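Disulfide oxidoreductase (Xylella fastidiosa, PDB 2REM) probably catalyses disulfide exchange in the periplasm, introducing disulfide bonds into proteins as a thioredoxin-fold enzyme of the DsbA subfamily. Local coordinates at residues I14-F20 and Y147-V151; I32-T36 and F74-Y78; A80-L84 and R127-F132. One frame throughout, in Å; residues are numbered along the deposited sequence.

In the fold
The three contacts run from the sheet of the thioredoxin fold out to the helical part inserted in it. Contact 1 sets the end of helix 135-151 against the loop between strands 11-13 and 27-33. Contact 2, centred about 19 Å away, joins strand 27-33 to helix 71-83, and contacts 1 and 2 touch where Ile32 packs on Tyr147 and Val151. Helix 71-83 carries on into contact 3, whose centre is about 13 Å from that of contact 2 and about 26 Å from that of contact 1. Along the chain contact 2 closes before contact 3 opens, and both are nested within the loop closed by contact 1, as expected when a helical domain interrupts a thioredoxin fold.

Contact 1 of 3, residues I14-F20 and Y147-V151; sequences IPDGRPF and YALKV
Tyr147, in one of its two modelled conformers, meets Phe20 in an edge-to-face pair: the edge of Phe20, led by CD2, points at one face of the tyrosine ring, planes at 74° and centroids 5.2 Å apart. Phe20 CB adds a CH-pi contact over the same ring, and the carbonyl oxygen of Arg18 lies at its edge, near its plane. The opposite face of Tyr147 is covered by CG2 of Val151, one helical turn on. This side of helix 135-151 packs on the central sheet of the thioredoxin fold, where Tyr147 also touches Val30 and Val160; the loop 14-20 runs alongside the last turn of the helix, against its direction.

Lys150 suits the exposed side it shares with Asp16 and Arg18, since its long chain can reach across the loop backbone. Bent at chi2 (116°), it brings CE to 3.1 Å from Asp16 O, but NZ is badly angled for a bond. A water joins the backbone Lys150 O (2.7 Å) to Pro15 O (3.2 Å), donating to both; proline fits the second position of the type II turn Ile14-Gly17.

Val151, short and branched, meets Ile14 with CG2 4.0 Å from Ile14 CD1, both reaching Val160 and Met166 of the sheet.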
ATOM      1  N   ILE A  14      -5.298   9.507  13.705  1.00 15.64           N
ATOM      2  CA  ILE A  14      -5.643   8.161  14.132  1.00 15.13           C
ATOM      3  C   ILE A  14      -5.386   8.035  15.637  1.00 17.32           C
ATOM      4  O   ILE A  14      -4.243   8.169  16.076  1.00 17.48           O
ATOM      5  CB  ILE A  14      -4.796   7.147  13.342  1.00 13.84           C
ATOM      6  CG1 ILE A  14      -5.109   7.273  11.851  1.00 13.90           C
ATOM      7  CG2 ILE A  14      -4.973   5.714  13.887  1.00 11.55           C
ATOM      8  CD1 ILE A  14      -3.947   6.855  10.940  1.00 12.35           C
ATOM      9  N   PRO A  15      -6.452   7.782  16.427  1.00 18.86           N
ATOM     10  CA  PRO A  15      -6.309   7.697  17.872  1.00 21.15           C
ATOM     11  C   PRO A  15      -5.403   6.525  18.199  1.00 21.80           C
ATOM     12  O   PRO A  15      -5.549   5.455  17.604  1.00 21.37           O
ATOM     13  CB  PRO A  15      -7.734   7.431  18.369  1.00 22.48           C
ATOM     14  CG  PRO A  15      -8.470   6.912  17.204  1.00 22.22           C
ATOM     15  CD  PRO A  15      -7.834   7.539  15.994  1.00 18.89           C
ATOM     16  N   ASP A  16      -4.446   6.762  19.095  1.00 23.73           N
ATOM     17  CA  ASP A  16      -3.523   5.731  19.555  1.00 25.47           C
ATOM     18  C   ASP A  16      -2.769   5.146  18.359  1.00 23.57           C
ATOM     19  O   ASP A  16      -2.399   3.997  18.370  1.00 24.36           O
ATOM     20  CB  ASP A  16      -4.280   4.614  20.291  1.00 27.25           C
ATOM     21  CG  ASP A  16      -4.869   5.068  21.619  1.00 32.80           C
ATOM     22  OD1 ASP A  16      -4.306   5.983  22.276  1.00 37.62           O
ATOM     23  OD2 ASP A  16      -5.907   4.492  22.025  1.00 37.89           O
ATOM     24  N   GLY A  17      -2.564   5.951  17.321  1.00 22.40           N
ATOM     25  CA  GLY A  17      -1.987   5.455  16.074  1.00 20.86           C
ATOM     26  C   GLY A  17      -0.569   4.969  16.281  1.00 20.82           C
ATOM     27  O   GLY A  17       0.197   5.569  17.026  1.00 20.64           O
ATOM     28  N   ARG A  18      -0.235   3.877  15.609  1.00 20.32           N
ATOM     29  CA  ARG A  18       1.094   3.296  15.664  1.00 21.71           C
ATOM     30  C   ARG A  18       1.511   3.055  14.245  1.00 19.01           C
ATOM     31  O   ARG A  18       0.681   2.628  13.412  1.00 19.29           O
ATOM     32  CB  ARG A  18       1.094   1.973  16.445  1.00 21.89           C
ATOM     33  CG  ARG A  18       0.959   2.176  17.957  1.00 26.78           C
ATOM     34  CD  ARG A  18       0.700   0.865  18.693  1.00 30.60           C
ATOM     35  NE  ARG A  18       1.919   0.174  19.135  1.00 40.39           N
ATOM     36  CZ  ARG A  18       2.595  -0.721  18.409  1.00 41.82           C
ATOM     37  NH1 ARG A  18       2.186  -1.059  17.185  1.00 39.78           N
ATOM     38  NH2 ARG A  18       3.680  -1.297  18.920  1.00 43.97           N
ATOM     39  N   PRO A  19       2.788   3.332  13.942  1.00 17.64           N
ATOM     40  CA  PRO A  19       3.228   3.133  12.560  1.00 16.09           C
ATOM     41  C   PRO A  19       3.143   1.665  12.230  1.00 16.20           C
ATOM     42  O   PRO A  19       3.115   0.807  13.140  1.00 15.55           O
ATOM     43  CB  PRO A  19       4.696   3.567  12.589  1.00 17.23           C
ATOM     44  CG  PRO A  19       5.104   3.424  14.043  1.00 17.58           C
ATOM     45  CD  PRO A  19       3.879   3.826  14.800  1.00 17.64           C
ATOM     46  N   PHE A  20       3.086   1.384  10.939  1.00 15.24           N
ATOM     47  CA  PHE A  20       3.073   0.010  10.463  1.00 16.18           C
ATOM     48  C   PHE A  20       4.275  -0.824  10.951  1.00 17.24           C
ATOM     49  O   PHE A  20       4.147  -2.016  11.288  1.00 17.69           O
ATOM     50  CB  PHE A  20       3.025   0.006   8.953  1.00 15.65           C
ATOM     51  CG  PHE A  20       2.830  -1.360   8.386  1.00 16.93           C
ATOM     52  CD1 PHE A  20       3.829  -1.950   7.632  1.00 18.39           C
ATOM     53  CD2 PHE A  20       1.646  -2.060   8.631  1.00 17.10           C
ATOM     54  CE1 PHE A  20       3.654  -3.201   7.103  1.00 17.74           C
ATOM     55  CE2 PHE A  20       1.461  -3.317   8.099  1.00 19.08           C
ATOM     56  CZ  PHE A  20       2.473  -3.892   7.345  1.00 17.96           C
ATOM     57  N   TYR A 147      -3.584  -3.285  10.630  1.00 15.06           N
ATOM     58  CA  TYR A 147      -3.261  -1.895  10.360  0.50 14.58           C
ATOM     59  C   TYR A 147      -4.465  -1.157   9.766  1.00 15.30           C
ATOM     60  O   TYR A 147      -4.781  -0.049  10.202  1.00 16.11           O
ATOM     61  CB  TYR A 147      -2.021  -1.814   9.475  0.50 12.10           C
ATOM     62  CG  TYR A 147      -1.510  -0.431   9.217  0.50  9.74           C
ATOM     63  CD1 TYR A 147      -0.838   0.312  10.198  0.50 10.01           C
ATOM     64  CD2 TYR A 147      -1.646   0.115   7.959  0.50  7.62           C
ATOM     65  CE1 TYR A 147      -0.345   1.595   9.889  0.50  9.40           C
ATOM     66  CE2 TYR A 147      -1.197   1.342   7.671  0.50  9.97           C
ATOM     67  CZ  TYR A 147      -0.557   2.085   8.606  0.50  8.36           C
ATOM     68  OH  TYR A 147      -0.138   3.327   8.173  0.50 11.56           O
ATOM     69  N   ALA A 148      -5.158  -1.778   8.813  1.00 15.34           N
ATOM     70  CA  ALA A 148      -6.389  -1.192   8.295  1.00 16.19           C
ATOM     71  C   ALA A 148      -7.445  -1.009   9.386  1.00 17.32           C
ATOM     72  O   ALA A 148      -8.127   0.034   9.403  1.00 17.58           O
ATOM     73  CB  ALA A 148      -6.936  -1.988   7.135  1.00 16.70           C
ATOM     74  N   LEU A 149      -7.573  -1.981  10.303  1.00 17.44           N
ATOM     75  CA  LEU A 149      -8.517  -1.854  11.428  1.00 19.43           C
ATOM     76  C   LEU A 149      -8.197  -0.673  12.348  1.00 19.32           C
ATOM     77  O   LEU A 149      -9.096  -0.001  12.843  1.00 19.68           O
ATOM     78  CB  LEU A 149      -8.614  -3.147  12.251  1.00 20.73           C
ATOM     79  CG  LEU A 149      -9.468  -4.278  11.649  1.00 25.21           C
ATOM     80  CD1 LEU A 149      -9.378  -5.566  12.477  1.00 28.52           C
ATOM     81  CD2 LEU A 149     -10.939  -3.864  11.524  1.00 27.50           C
ATOM     82  N   LYS A 150      -6.911  -0.449  12.590  1.00 17.75           N
ATOM     83  CA  LYS A 150      -6.417   0.666  13.398  1.00 19.01           C
ATOM     84  C   LYS A 150      -6.578   2.005  12.659  1.00 17.79           C
ATOM     85  O   LYS A 150      -7.086   2.994  13.216  1.00 18.06           O
ATOM     86  CB  LYS A 150      -4.927   0.430  13.663  1.00 18.72           C
ATOM     87  CG  LYS A 150      -4.286   1.373  14.662  1.00 22.27           C
ATOM     88  CD  LYS A 150      -3.840   0.555  15.868  1.00 28.99           C
ATOM     89  CE  LYS A 150      -3.196   1.410  16.940  1.00 29.91           C
ATOM     90  NZ  LYS A 150      -3.597   0.895  18.279  1.00 33.95           N
ATOM     91  N   VAL A 151      -6.132   2.027  11.410  1.00 15.87           N
ATOM     92  CA  VAL A 151      -6.132   3.243  10.604  1.00 15.89           C
ATOM     93  C   VAL A 151      -7.549   3.702  10.260  1.00 15.88           C
ATOM     94  O   VAL A 151      -7.862   4.902  10.334  1.00 16.00           O
ATOM     95  CB  VAL A 151      -5.281   3.066   9.338  1.00 15.17           C
ATOM     96  CG1 VAL A 151      -5.568   4.171   8.313  1.00 13.68           C
ATOM     97  CG2 VAL A 151      -3.813   3.032   9.714  1.00 14.61           C
TER
HETATM   98  O   HOH W   1      -7.086   3.225  15.949  1.00 27.04           O

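Contact 2 of 3, residues I32-T36 and F74-Y78; sequences IFGYT and FARAY
Phe33 points its ring edge at the face of Tyr78, in a T-shaped pair with planes at 81° and centroids 5.0 Å apart. The leading atom is Phe33 CZ, which stands above the tyrosine ring but displaced toward its rim, 3.6 Å from Tyr78 CD1. It gets there because chi1 of 78° sets the Phe33 ring between its own backbone N and carbonyl carbon, bringing its far end toward helix 71-83.

Tyr35 comes at Tyr78 from another direction. Its hydroxyl lies at the edge of the Tyr78 ring, in plane, with OH 3.4 Å from Tyr78 CD1, while Tyr35 CE2 rests 3.6 Å from Tyr78 CB. Phe33 CE1 sits over the centre of one face of Tyr35, so the three buried rings interlock, as flat aromatics can when they meet edge on face.

At the other end Tyr35 CB touches Phe74 CD1 (3.9 Å), and the methyl of Thr36 meets the same side of that ring obliquely, at its other ortho carbon, with CG2 3.2 Å from Phe74 CD2, a tight approach. Threonine is apt here, offering a small methyl.

Segment 32-36 leads from strand 27-33 to Cys37, which stands just before helix 38-52 and is predicted to form the redox-active disulfide with Cys40, a bond absent from this structure. Helix 87-101 packs on Tyr35 and Phe74, and strand 58-64 lies against Phe33 and Tyr78.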
ATOM      1  N   ILE A  32      -2.013   2.599   1.763  1.00 11.77           N
ATOM      2  CA  ILE A  32      -2.935   1.472   1.762  1.00 11.70           C
ATOM      3  C   ILE A  32      -3.546   1.487   0.375  1.00 11.31           C
ATOM      4  O   ILE A  32      -4.116   2.498  -0.064  1.00 11.65           O
ATOM      5  CB  ILE A  32      -4.016   1.582   2.856  1.00 12.06           C
ATOM      6  CG1 ILE A  32      -3.359   1.742   4.239  1.00 12.75           C
ATOM      7  CG2 ILE A  32      -5.009   0.386   2.779  1.00 10.65           C
ATOM      8  CD1 ILE A  32      -4.350   1.931   5.391  1.00 12.56           C
ATOM      9  N   PHE A  33      -3.339   0.390  -0.356  1.00 11.42           N
ATOM     10  CA  PHE A  33      -3.784   0.309  -1.737  1.00 11.06           C
ATOM     11  C   PHE A  33      -4.424  -1.070  -1.934  1.00 10.75           C
ATOM     12  O   PHE A  33      -4.212  -2.002  -1.140  1.00 11.34           O
ATOM     13  CB  PHE A  33      -2.571   0.413  -2.687  1.00 10.63           C
ATOM     14  CG  PHE A  33      -1.808  -0.887  -2.786  1.00 10.80           C
ATOM     15  CD1 PHE A  33      -2.045  -1.779  -3.839  1.00 12.94           C
ATOM     16  CD2 PHE A  33      -0.913  -1.246  -1.795  1.00 10.80           C
ATOM     17  CE1 PHE A  33      -1.402  -2.993  -3.880  1.00 10.66           C
ATOM     18  CE2 PHE A  33      -0.255  -2.456  -1.850  1.00 10.80           C
ATOM     19  CZ  PHE A  33      -0.499  -3.321  -2.884  1.00 11.12           C
ATOM     20  N   GLY A  34      -5.199  -1.193  -2.988  1.00 10.46           N
ATOM     21  CA  GLY A  34      -5.585  -2.502  -3.499  1.00 10.74           C
ATOM     22  C   GLY A  34      -5.314  -2.542  -4.996  1.00 10.57           C
ATOM     23  O   GLY A  34      -5.555  -1.564  -5.711  1.00 12.05           O
ATOM     24  N   TYR A  35      -4.821  -3.675  -5.481  1.00 10.50           N
ATOM     25  CA  TYR A  35      -4.684  -3.920  -6.914  1.00 10.69           C
ATOM     26  C   TYR A  35      -6.010  -3.801  -7.663  1.00 11.56           C
ATOM     27  O   TYR A  35      -6.043  -3.396  -8.830  1.00 12.21           O
ATOM     28  CB  TYR A  35      -4.064  -5.305  -7.141  1.00 10.18           C
ATOM     29  CG  TYR A  35      -2.556  -5.352  -6.976  1.00 10.08           C
ATOM     30  CD1 TYR A  35      -1.733  -4.427  -7.634  1.00 11.30           C
ATOM     31  CD2 TYR A  35      -1.953  -6.342  -6.210  1.00 10.43           C
ATOM     32  CE1 TYR A  35      -0.369  -4.470  -7.498  1.00 10.05           C
ATOM     33  CE2 TYR A  35      -0.566  -6.407  -6.084  1.00 11.24           C
ATOM     34  CZ  TYR A  35       0.208  -5.456  -6.733  1.00  9.82           C
ATOM     35  OH  TYR A  35       1.558  -5.490  -6.637  1.00 11.19           O
ATOM     36  N   THR A  36      -7.109  -4.118  -6.978  1.00 12.06           N
ATOM     37  CA  THR A  36      -8.435  -4.069  -7.589  1.00 13.52           C
ATOM     38  C   THR A  36      -8.980  -2.660  -7.712  1.00 14.08           C
ATOM     39  O   THR A  36     -10.011  -2.449  -8.350  1.00 14.73           O
ATOM     40  CB  THR A  36      -9.496  -4.915  -6.812  1.00 14.10           C
ATOM     41  OG1 THR A  36      -9.625  -4.440  -5.472  1.00 14.12           O
ATOM     42  CG2 THR A  36      -9.133  -6.388  -6.808  1.00 15.21           C
ATOM     43  N   PHE A  74      -6.001 -10.281  -3.606  1.00 10.83           N
ATOM     44  CA  PHE A  74      -5.000  -9.382  -4.155  1.00 10.55           C
ATOM     45  C   PHE A  74      -4.073  -8.804  -3.115  1.00  9.72           C
ATOM     46  O   PHE A  74      -2.916  -8.475  -3.415  1.00 10.02           O
ATOM     47  CB  PHE A  74      -5.662  -8.294  -4.991  1.00 10.47           C
ATOM     48  CG  PHE A  74      -6.159  -8.811  -6.270  1.00 10.24           C
ATOM     49  CD1 PHE A  74      -5.264  -9.044  -7.312  1.00 10.54           C
ATOM     50  CD2 PHE A  74      -7.503  -9.150  -6.432  1.00 10.88           C
ATOM     51  CE1 PHE A  74      -5.700  -9.564  -8.536  1.00 10.80           C
ATOM     52  CE2 PHE A  74      -7.943  -9.670  -7.654  1.00 11.89           C
ATOM     53  CZ  PHE A  74      -7.011  -9.877  -8.706  1.00 12.40           C
ATOM     54  N   ALA A  75      -4.577  -8.681  -1.888  1.00  9.93           N
ATOM     55  CA  ALA A  75      -3.696  -8.316  -0.787  1.00 10.08           C
ATOM     56  C   ALA A  75      -2.672  -9.429  -0.620  1.00 10.15           C
ATOM     57  O   ALA A  75      -1.489  -9.190  -0.433  1.00  9.96           O
ATOM     58  CB  ALA A  75      -4.481  -8.164   0.500  1.00  9.98           C
ATOM     59  N   ARG A  76      -3.162 -10.664  -0.621  1.00 10.98           N
ATOM     60  CA  ARG A  76      -2.305 -11.806  -0.451  1.00 12.14           C
ATOM     61  C   ARG A  76      -1.329 -11.952  -1.634  1.00 11.60           C
ATOM     62  O   ARG A  76      -0.163 -12.303  -1.432  1.00 13.19           O
ATOM     63  CB  ARG A  76      -3.175 -13.055  -0.221  1.00 13.09           C
ATOM     64  CG  ARG A  76      -2.535 -14.097   0.625  1.00 16.34           C
ATOM     65  CD  ARG A  76      -3.532 -15.226   0.916  1.00 16.07           C
ATOM     66  NE  ARG A  76      -4.527 -14.858   1.916  1.00 15.98           N
ATOM     67  CZ  ARG A  76      -4.351 -14.880   3.234  1.00 18.54           C
ATOM     68  NH1 ARG A  76      -5.375 -14.538   4.014  1.00 16.39           N
ATOM     69  NH2 ARG A  76      -3.169 -15.252   3.783  1.00 19.29           N
ATOM     70  N   ALA A  77      -1.807 -11.665  -2.848  1.00 11.29           N
ATOM     71  CA  ALA A  77      -0.965 -11.634  -4.036  1.00 11.00           C
ATOM     72  C   ALA A  77       0.203 -10.668  -3.823  1.00 10.44           C
ATOM     73  O   ALA A  77       1.344 -11.021  -4.029  1.00  9.60           O
ATOM     74  CB  ALA A  77      -1.751 -11.208  -5.256  1.00 10.35           C
ATOM     75  N   TYR A  78      -0.111  -9.436  -3.447  1.00 10.32           N
ATOM     76  CA  TYR A  78       0.937  -8.458  -3.191  1.00 10.32           C
ATOM     77  C   TYR A  78       1.957  -8.975  -2.193  1.00  9.46           C
ATOM     78  O   TYR A  78       3.154  -8.891  -2.421  1.00 10.11           O
ATOM     79  CB  TYR A  78       0.358  -7.129  -2.678  1.00 10.25           C
ATOM     80  CG  TYR A  78       1.496  -6.212  -2.298  1.00 12.03           C
ATOM     81  CD1 TYR A  78       2.239  -5.558  -3.290  1.00 10.47           C
ATOM     82  CD2 TYR A  78       1.853  -6.033  -0.946  1.00 12.66           C
ATOM     83  CE1 TYR A  78       3.332  -4.748  -2.950  1.00 13.59           C
ATOM     84  CE2 TYR A  78       2.930  -5.219  -0.589  1.00 11.47           C
ATOM     85  CZ  TYR A  78       3.656  -4.587  -1.596  1.00 14.08           C
ATOM     86  OH  TYR A  78       4.707  -3.783  -1.258  1.00 15.73           O
TER

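Contact 3 of 3, residues A80-L84 and R127-F132; sequences AADVL and RFVATF
Thr131 turns its two branches to different tasks at chi1 -58°: CG2, opposite the backbone N, projects toward Ala80 and Val83, while OG1 is set beside that N and meets Leu84. Leu84, with CG opposite its carbonyl carbon (chi1 -66°), holds its isobutyl group out to meet the threonine tip to tip, bringing CD2 to 3.3 Å from Thr131 OG1. In this way the end of helix 71-83 packs on helix 125-132. The threonine hydroxyl also donates to Arg127 O (2.7 Å), one turn back in its own helix. That carbonyl takes Thr131 N from the opposite face of its plane, so two donors grip it and the threonine's polar atom is satisfied while lying against leucine.

The methyl CG2 of Thr131 fits 3.6 Å from Val83 CG1 and 3.8 Å from Ala80 CA. Alanine is what permits this closeness: the CA atoms of Ala80 and Phe132 are 5.1 Å apart, and Ala80 CB still reaches Phe128 CE1 at 3.8 Å. Leu84 CD1 touches Phe128 CD1. Outward, Arg127 slides past the leucine in the opposite direction, its NH1 3.5 Å from Leu84 CD2, a long flexible chain placed where the contact becomes exposed.

Tyr118 and Val123 cover Phe128 further, and Val137 lies on Ala80 and Thr131. Such close helix-on-helix packing belongs to the helical domain that DsbA proteins carry inserted in the thioredoxin fold.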
ATOM      1  N   ALA A  80       2.632 -12.070  -1.133  1.00  9.35           N
ATOM      2  CA  ALA A  80       3.406 -13.197  -1.665  1.00  9.41           C
ATOM      3  C   ALA A  80       4.475 -12.670  -2.639  1.00  9.31           C
ATOM      4  O   ALA A  80       5.625 -13.063  -2.574  1.00  9.49           O
ATOM      5  CB  ALA A  80       2.492 -14.207  -2.367  1.00 10.90           C
ATOM      6  N   ALA A  81       4.080 -11.752  -3.518  1.00  9.00           N
ATOM      7  CA  ALA A  81       5.024 -11.146  -4.469  1.00  9.99           C
ATOM      8  C   ALA A  81       6.160 -10.480  -3.727  1.00  9.89           C
ATOM      9  O   ALA A  81       7.318 -10.586  -4.112  1.00 10.22           O
ATOM     10  CB  ALA A  81       4.317 -10.123  -5.326  1.00  9.86           C
ATOM     11  N   ASP A  82       5.815  -9.774  -2.661  1.00 10.76           N
ATOM     12  CA  ASP A  82       6.818  -9.065  -1.877  1.00 12.06           C
ATOM     13  C   ASP A  82       7.763 -10.009  -1.170  1.00 12.69           C
ATOM     14  O   ASP A  82       8.970  -9.813  -1.206  1.00 13.57           O
ATOM     15  CB  ASP A  82       6.184  -8.090  -0.876  1.00 11.90           C
ATOM     16  CG  ASP A  82       7.182  -7.073  -0.361  1.00 15.33           C
ATOM     17  OD1 ASP A  82       8.086  -6.678  -1.124  1.00 18.80           O
ATOM     18  OD2 ASP A  82       7.073  -6.657   0.787  1.00 16.82           O
ATOM     19  N   VAL A  83       7.208 -11.025  -0.524  1.00 12.37           N
ATOM     20  CA  VAL A  83       8.012 -12.091   0.073  1.00 12.83           C
ATOM     21  C   VAL A  83       8.956 -12.685  -0.957  1.00 13.50           C
ATOM     22  O   VAL A  83      10.100 -12.979  -0.650  1.00 14.50           O
ATOM     23  CB  VAL A  83       7.117 -13.214   0.683  1.00 12.31           C
ATOM     24  CG1 VAL A  83       7.926 -14.510   0.924  1.00 13.10           C
ATOM     25  CG2 VAL A  83       6.438 -12.727   1.985  1.00 13.47           C
ATOM     26  N   LEU A  84       8.471 -12.824  -2.182  1.00 13.54           N
ATOM     27  CA  LEU A  84       9.238 -13.459  -3.254  1.00 14.33           C
ATOM     28  C   LEU A  84      10.179 -12.478  -3.979  1.00 15.13           C
ATOM     29  O   LEU A  84      10.951 -12.876  -4.815  1.00 15.63           O
ATOM     30  CB  LEU A  84       8.279 -14.157  -4.238  1.00 14.02           C
ATOM     31  CG  LEU A  84       7.509 -15.350  -3.647  1.00 14.95           C
ATOM     32  CD1 LEU A  84       6.359 -15.838  -4.502  1.00 16.47           C
ATOM     33  CD2 LEU A  84       8.455 -16.492  -3.264  1.00 19.81           C
ATOM     34  N   ARG A 127       6.153 -22.572  -5.900  1.00 18.18           N
ATOM     35  CA  ARG A 127       6.630 -21.605  -4.915  1.00 18.76           C
ATOM     36  C   ARG A 127       5.632 -20.461  -4.713  1.00 15.74           C
ATOM     37  O   ARG A 127       5.402 -20.029  -3.568  1.00 15.10           O
ATOM     38  CB  ARG A 127       8.021 -21.050  -5.240  1.00 18.42           C
ATOM     39  CG  ARG A 127       8.637 -20.351  -4.011  1.00 22.30           C
ATOM     40  CD  ARG A 127      10.095 -19.910  -4.182  1.00 25.47           C
ATOM     41  NE  ARG A 127      10.973 -20.377  -3.084  1.00 36.87           N
ATOM     42  CZ  ARG A 127      10.978 -19.910  -1.825  1.00 41.22           C
ATOM     43  NH1 ARG A 127      10.134 -18.958  -1.434  1.00 41.83           N
ATOM     44  NH2 ARG A 127      11.835 -20.410  -0.931  1.00 44.26           N
ATOM     45  N   PHE A 128       5.060 -19.948  -5.796  1.00 14.57           N
ATOM     46  CA  PHE A 128       4.035 -18.939  -5.624  1.00 13.55           C
ATOM     47  C   PHE A 128       2.903 -19.465  -4.739  1.00 13.90           C
ATOM     48  O   PHE A 128       2.512 -18.792  -3.796  1.00 13.90           O
ATOM     49  CB  PHE A 128       3.418 -18.402  -6.910  1.00 13.46           C
ATOM     50  CG  PHE A 128       2.454 -17.278  -6.629  1.00 12.91           C
ATOM     51  CD1 PHE A 128       2.942 -16.002  -6.356  1.00 13.39           C
ATOM     52  CD2 PHE A 128       1.089 -17.528  -6.487  1.00 14.99           C
ATOM     53  CE1 PHE A 128       2.071 -14.974  -6.020  1.00 15.16           C
ATOM     54  CE2 PHE A 128       0.194 -16.492  -6.148  1.00 13.42           C
ATOM     55  CZ  PHE A 128       0.689 -15.226  -5.920  1.00 14.58           C
ATOM     56  N   VAL A 129       2.398 -20.650  -5.053  1.00 14.00           N
ATOM     57  CA  VAL A 129       1.281 -21.238  -4.286  1.00 15.40           C
ATOM     58  C   VAL A 129       1.648 -21.467  -2.825  1.00 14.54           C
ATOM     59  O   VAL A 129       0.879 -21.102  -1.923  1.00 14.23           O
ATOM     60  CB  VAL A 129       0.717 -22.524  -4.946  1.00 16.00           C
ATOM     61  CG1 VAL A 129      -0.284 -23.221  -4.011  1.00 18.85           C
ATOM     62  CG2 VAL A 129       0.058 -22.158  -6.258  1.00 18.95           C
ATOM     63  N   ALA A 130       2.837 -22.025  -2.596  1.00 14.38           N
ATOM     64  CA  ALA A 130       3.328 -22.234  -1.245  1.00 14.81           C
ATOM     65  C   ALA A 130       3.445 -20.915  -0.509  1.00 14.02           C
ATOM     66  O   ALA A 130       3.212 -20.858   0.675  1.00 14.61           O
ATOM     67  CB  ALA A 130       4.665 -22.963  -1.246  1.00 15.03           C
ATOM     68  N   THR A 131       3.813 -19.853  -1.218  1.00 13.36           N
ATOM     69  CA  THR A 131       4.038 -18.592  -0.557  1.00 12.85           C
ATOM     70  C   THR A 131       2.692 -17.961  -0.248  1.00 12.25           C
ATOM     71  O   THR A 131       2.456 -17.510   0.871  1.00 12.25           O
ATOM     72  CB  THR A 131       4.909 -17.652  -1.416  1.00 12.82           C
ATOM     73  OG1 THR A 131       6.154 -18.302  -1.695  1.00 13.01           O
ATOM     74  CG2 THR A 131       5.208 -16.357  -0.639  1.00 12.17           C
ATOM     75  N   PHE A 132       1.826 -17.946  -1.262  1.00 11.07           N
ATOM     76  CA  PHE A 132       0.486 -17.405  -1.161  1.00 10.74           C
ATOM     77  C   PHE A 132      -0.277 -18.073  -0.006  1.00 10.72           C
ATOM     78  O   PHE A 132      -0.984 -17.408   0.710  1.00 10.71           O
ATOM     79  CB  PHE A 132      -0.241 -17.698  -2.472  1.00 10.71           C
ATOM     80  CG  PHE A 132      -1.559 -17.009  -2.617  1.00 12.13           C
ATOM     81  CD1 PHE A 132      -1.612 -15.688  -3.050  1.00 11.80           C
ATOM     82  CD2 PHE A 132      -2.751 -17.709  -2.387  1.00 13.31           C
ATOM     83  CE1 PHE A 132      -2.824 -15.049  -3.222  1.00 10.05           C
ATOM     84  CE2 PHE A 132      -3.988 -17.074  -2.551  1.00 14.87           C
ATOM     85  CZ  PHE A 132      -4.019 -15.731  -2.965  1.00 11.40           C
TER